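Local coordinates for protein inorganic pyrophosphatase (Shewanella sp. AS-11, PDB 6LL8) that probably hydrolyses inorganic diphosphate to two phosphates, using manganese or other divalent metal ions, at residues L253-I256 with M257-G260; V120-M123 with M124-Y128. All coordinates share one frame; numbering follows the deposited sequence. Where two conformers were deposited one is given.

The two contacts lie in different family regions of the chain. Interaction 2 comes first, at 120-128, within one helix, 117-128, of the DHH region. Interaction 1 comes later, at 253-260. It is the turn between strands 248-255 and 260-267, neighbours in the mixed sheet of the DHHA2 region. Their centres are about 32 Å apart, and their nearest atoms about 21 Å, so they do not touch. Bound imidodiphosphoric acid lies between the two regions, and residues of both line its pocket. The side chain of T254 is about 9 Å from this ligand and that of V120 about 10 Å. Neither contact touches it.

Interaction 1 of 2, residues L253-I256 with M257-G260; sequences LTDI and MKEG
The carboxylate of D255 has the K258 side chain lying over one of its faces. CG of K258 sits 3.6 Å from CG of D255, and the chain runs on obliquely until it bends near its end, at chi4. NZ of K258 then meets OD2 of D255 at 2.8 Å in a salt bridge, from above the carboxylate plane. The backbone N of K258 bonds to OD1 of D255 at 2.8 Å, from the same face. This bond is nearly straight, with 171° at the hydrogen. N of M257 meets OD1 of D255 at 2.9 Å, almost in line with the C-O bond. One carboxylate oxygen thus accepts two backbone N-H groups, and the bond from M257 closes an Asx turn. CG of D255 is anti to the backbone N (chi1 -175°), which swings the carboxylate over the turn that follows. OD2 has a further donor in the backbone N of L223.

The turn joins two antiparallel strands into a beta hairpin with a G1 bulge, in which E259 and G260 both face D255. N of D255 bonds to O of G260 at 2.9 Å. The return bond, from N of G260 to O of D255, is longer at 3.3 Å. N of E259 adds a weak bond to the same carbonyl. E259 takes a left-handed backbone conformation, with phi 58°. CG of E259 rests against O of I256, which also accepts a hydrogen bond from NZ of K152. CA of T254 makes a CH...O contact with O of G260. OG1 of T254 hydrogen-bonds with OG of S261 and with NE2 of Q217, while I256 packs on F184 of helix 176-187.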
loop_
_atom_site.group_PDB
_atom_site.type_symbol
_atom_site.label_atom_id
_atom_site.label_comp_id
_atom_site.label_asym_id
_atom_site.label_seq_id
_atom_site.Cartn_x
_atom_site.Cartn_y
_atom_site.Cartn_z
ATOM N N LEU A 253 7.627 -11.536 5.273
ATOM C CA LEU A 253 9.003 -11.298 4.779
ATOM C C LEU A 253 8.984 -11.839 3.346
ATOM O O LEU A 253 8.924 -13.056 3.125
ATOM C CB LEU A 253 10.021 -12.028 5.655
ATOM C CG LEU A 253 9.930 -11.751 7.148
ATOM C CD1 LEU A 253 11.013 -12.538 7.880
ATOM C CD2 LEU A 253 10.054 -10.264 7.453
ATOM N N THR A 254 8.926 -10.941 2.378
ATOM C CA THR A 254 8.595 -11.274 0.989
ATOM C C THR A 254 9.845 -11.156 0.136
ATOM O O THR A 254 10.428 -10.092 0.036
ATOM C CB THR A 254 7.487 -10.380 0.476
ATOM O OG1 THR A 254 6.331 -10.570 1.296
ATOM C CG2 THR A 254 7.176 -10.653 -0.972
ATOM N N ASP A 255 10.233 -12.267 -0.494
ATOM C CA ASP A 255 11.386 -12.319 -1.402
ATOM C C ASP A 255 10.850 -12.173 -2.814
ATOM O O ASP A 255 10.133 -13.062 -3.299
ATOM C CB ASP A 255 12.111 -13.640 -1.168
ATOM C CG ASP A 255 13.387 -13.784 -1.955
ATOM O OD1 ASP A 255 13.352 -13.463 -3.149
ATOM O OD2 ASP A 255 14.439 -14.161 -1.318
ATOM N N ILE A 256 11.175 -11.062 -3.453
ATOM C CA ILE A 256 10.610 -10.770 -4.784
ATOM C C ILE A 256 11.283 -11.573 -5.886
ATOM O O ILE A 256 10.741 -11.607 -6.987
ATOM C CB ILE A 256 10.590 -9.284 -5.097
ATOM C CG1 ILE A 256 11.974 -8.712 -5.366
ATOM C CG2 ILE A 256 9.830 -8.527 -4.024
ATOM C CD1 ILE A 256 12.009 -7.644 -6.412
ATOM N N MET A 257 12.399 -12.207 -5.598
ATOM C CA MET A 257 13.054 -13.049 -6.621
ATOM C C MET A 257 12.576 -14.507 -6.477
ATOM O O MET A 257 12.268 -15.083 -7.528
ATOM C CB MET A 257 14.580 -12.891 -6.551
ATOM C CG MET A 257 15.044 -11.403 -6.556
ATOM S SD MET A 257 14.624 -10.401 -8.046
ATOM C CE MET A 257 15.602 -11.284 -9.257
ATOM N N LYS A 258 12.478 -15.070 -5.285
ATOM C CA LYS A 258 11.845 -16.399 -5.038
ATOM C C LYS A 258 10.345 -16.317 -5.326
ATOM O O LYS A 258 9.692 -17.355 -5.510
ATOM C CB LYS A 258 11.989 -16.849 -3.568
ATOM C CG LYS A 258 13.403 -17.181 -3.102
ATOM C CD LYS A 258 13.476 -17.439 -1.586
ATOM C CE LYS A 258 14.898 -17.662 -1.113
ATOM N NZ LYS A 258 15.821 -16.603 -1.611
ATOM N N GLU A 259 9.793 -15.116 -5.231
ATOM C CA GLU A 259 8.345 -14.868 -5.348
ATOM C C GLU A 259 7.586 -15.678 -4.300
ATOM O O GLU A 259 6.622 -16.393 -4.614
ATOM C CB GLU A 259 7.836 -15.139 -6.755
ATOM C CG GLU A 259 8.522 -14.277 -7.801
ATOM C CD GLU A 259 7.989 -14.347 -9.211
ATOM O OE1 GLU A 259 6.907 -14.889 -9.386
ATOM O OE2 GLU A 259 8.716 -13.929 -10.126
ATOM N N GLY A 260 7.936 -15.506 -3.049
ATOM C CA GLY A 260 7.206 -16.109 -1.930
ATOM C C GLY A 260 7.480 -15.352 -0.657
ATOM O O GLY A 260 8.334 -14.431 -0.643
#

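Interaction 2 of 2, residues V120-M123 with M124-Y128; sequences VIKM and MYDFY
I121 and Y125 meet on the buried side of the helix, whereas K122 and D126 pair on a more exposed side. CG2 of I121 lies 3.8 Å from CE1 of Y125, and the two side chains run side by side in the same direction. CG2 of I121 is anti to the backbone N, which sets it beside CE1 and CD1 of Y125. The carbonyl O of I121 lies at the edge of that ring, in its plane, 3.4 Å from CD1 of Y125. The far end of the ring is tied to helix 14-29 by a hydrogen bond from OH of Y125 to O of A22. M124 also points inward. CG of M124 passes 3.4 Å from O of V120, and the side chain packs on L23 and L26 of helix 14-29 and on W110.

All this belongs to helix 117-128, which covers strands 88-94 and 108-111 of the parallel sheet. The side chain of V120 is about 5 Å from that of H95, and that of I121 about 6 Å from that of D15. Both are magnesium-binding residues, so the buried side of the helix lies close behind the metal site. The backbone repeats the i to i+4 bond, as from N of Y125 to O of I121 at 3.0 Å.

Toward solvent the contact is looser. K122 bends at chi2 (-81°), and this turns the chain along the helix toward the next turn. NZ of K122 meets OD1 of D126 at 3.1 Å in a salt bridge, and OD1 accepts it through its syn lone pair. A weak bond of 3.4 Å links NZ of K122 to OD2 of D126.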
loop_
_atom_site.group_PDB
_atom_site.type_symbol
_atom_site.label_atom_id
_atom_site.label_comp_id
_atom_site.label_asym_id
_atom_site.label_seq_id
_atom_site.Cartn_x
_atom_site.Cartn_y
_atom_site.Cartn_z
ATOM N N VAL A 120 -5.433 3.377 -12.162
ATOM C CA VAL A 120 -6.794 3.950 -12.221
ATOM C C VAL A 120 -6.699 5.475 -12.357
ATOM O O VAL A 120 -7.459 6.082 -13.116
ATOM C CB VAL A 120 -7.612 3.540 -10.996
ATOM C CG1 VAL A 120 -9.058 4.007 -11.182
ATOM C CG2 VAL A 120 -7.567 2.046 -10.760
ATOM N N ILE A 121 -5.787 6.138 -11.651
ATOM C CA ILE A 121 -5.642 7.591 -11.813
ATOM C C ILE A 121 -5.264 7.907 -13.255
ATOM O O ILE A 121 -5.770 8.887 -13.791
ATOM C CB ILE A 121 -4.649 8.132 -10.773
ATOM C CG1 ILE A 121 -5.194 7.914 -9.361
ATOM C CG2 ILE A 121 -4.355 9.591 -11.031
ATOM C CD1 ILE A 121 -4.198 8.185 -8.252
ATOM N N LYS A 122 -4.443 7.102 -13.908
ATOM C CA LYS A 122 -4.132 7.358 -15.333
ATOM C C LYS A 122 -5.423 7.283 -16.137
ATOM O O LYS A 122 -5.620 8.111 -17.041
ATOM C CB LYS A 122 -3.060 6.380 -15.796
ATOM C CG LYS A 122 -2.307 6.812 -17.026
ATOM C CD LYS A 122 -2.941 6.588 -18.292
ATOM C CE LYS A 122 -1.987 7.002 -19.421
ATOM N NZ LYS A 122 -2.657 6.699 -20.681
ATOM N N MET A 123 -6.288 6.333 -15.840
ATOM C CA MET A 123 -7.602 6.247 -16.531
ATOM C C MET A 123 -8.398 7.531 -16.307
ATOM O O MET A 123 -9.122 7.955 -17.219
ATOM C CB MET A 123 -8.437 5.071 -16.021
ATOM C CG MET A 123 -7.880 3.728 -16.384
ATOM S SD MET A 123 -8.822 2.468 -15.459
ATOM C CE MET A 123 -7.946 0.980 -15.931
ATOM N N MET A 124 -8.273 8.140 -15.141
ATOM C CA MET A 124 -8.966 9.419 -14.891
ATOM C C MET A 124 -8.387 10.537 -15.755
ATOM O O MET A 124 -9.149 11.322 -16.353
ATOM C CB MET A 124 -8.887 9.755 -13.405
ATOM C CG MET A 124 -9.536 8.741 -12.522
ATOM S SD MET A 124 -9.318 9.023 -10.746
ATOM C CE MET A 124 -10.421 10.393 -10.506
ATOM N N TYR A 125 -7.075 10.620 -15.876
ATOM C CA TYR A 125 -6.472 11.614 -16.772
ATOM C C TYR A 125 -7.004 11.402 -18.191
ATOM O O TYR A 125 -7.316 12.389 -18.874
ATOM C CB TYR A 125 -4.947 11.539 -16.811
ATOM C CG TYR A 125 -4.243 12.258 -15.695
ATOM C CD1 TYR A 125 -3.960 11.660 -14.477
ATOM C CD2 TYR A 125 -3.714 13.509 -15.937
ATOM C CE1 TYR A 125 -3.256 12.332 -13.495
ATOM C CE2 TYR A 125 -3.014 14.196 -14.964
ATOM C CZ TYR A 125 -2.757 13.599 -13.734
ATOM O OH TYR A 125 -2.032 14.294 -12.798
ATOM N N ASP A 126 -7.084 10.157 -18.637
ATOM C CA ASP A 126 -7.571 9.845 -19.999
ATOM C C ASP A 126 -9.018 10.310 -20.131
ATOM O O ASP A 126 -9.387 10.886 -21.179
ATOM C CB ASP A 126 -7.514 8.352 -20.312
ATOM C CG ASP A 126 -6.139 7.732 -20.411
ATOM O OD1 ASP A 126 -5.189 8.445 -20.595
ATOM O OD2 ASP A 126 -6.077 6.471 -20.331
ATOM N N PHE A 127 -9.831 10.053 -19.139
ATOM C CA PHE A 127 -11.255 10.419 -19.186
ATOM C C PHE A 127 -11.399 11.930 -19.349
ATOM O O PHE A 127 -12.248 12.391 -20.131
ATOM C CB PHE A 127 -11.956 9.937 -17.917
ATOM C CG PHE A 127 -13.391 10.371 -17.814
ATOM C CD1 PHE A 127 -14.378 9.799 -18.599
ATOM C CD2 PHE A 127 -13.752 11.392 -16.949
ATOM C CE1 PHE A 127 -15.691 10.240 -18.506
ATOM C CE2 PHE A 127 -15.061 11.823 -16.869
ATOM C CZ PHE A 127 -16.032 11.231 -17.635
ATOM N N TYR A 128 -10.659 12.713 -18.578
ATOM C CA TYR A 128 -10.748 14.186 -18.608
ATOM C C TYR A 128 -9.926 14.800 -19.744
ATOM O O TYR A 128 -9.988 16.018 -19.960
ATOM C CB TYR A 128 -10.318 14.754 -17.251
ATOM C CG TYR A 128 -11.275 14.474 -16.132
ATOM C CD1 TYR A 128 -12.501 15.108 -16.091
ATOM C CD2 TYR A 128 -10.945 13.598 -15.121
ATOM C CE1 TYR A 128 -13.374 14.914 -15.039
ATOM C CE2 TYR A 128 -11.819 13.375 -14.076
ATOM C CZ TYR A 128 -13.026 14.043 -14.024
ATOM O OH TYR A 128 -13.853 13.819 -12.961
#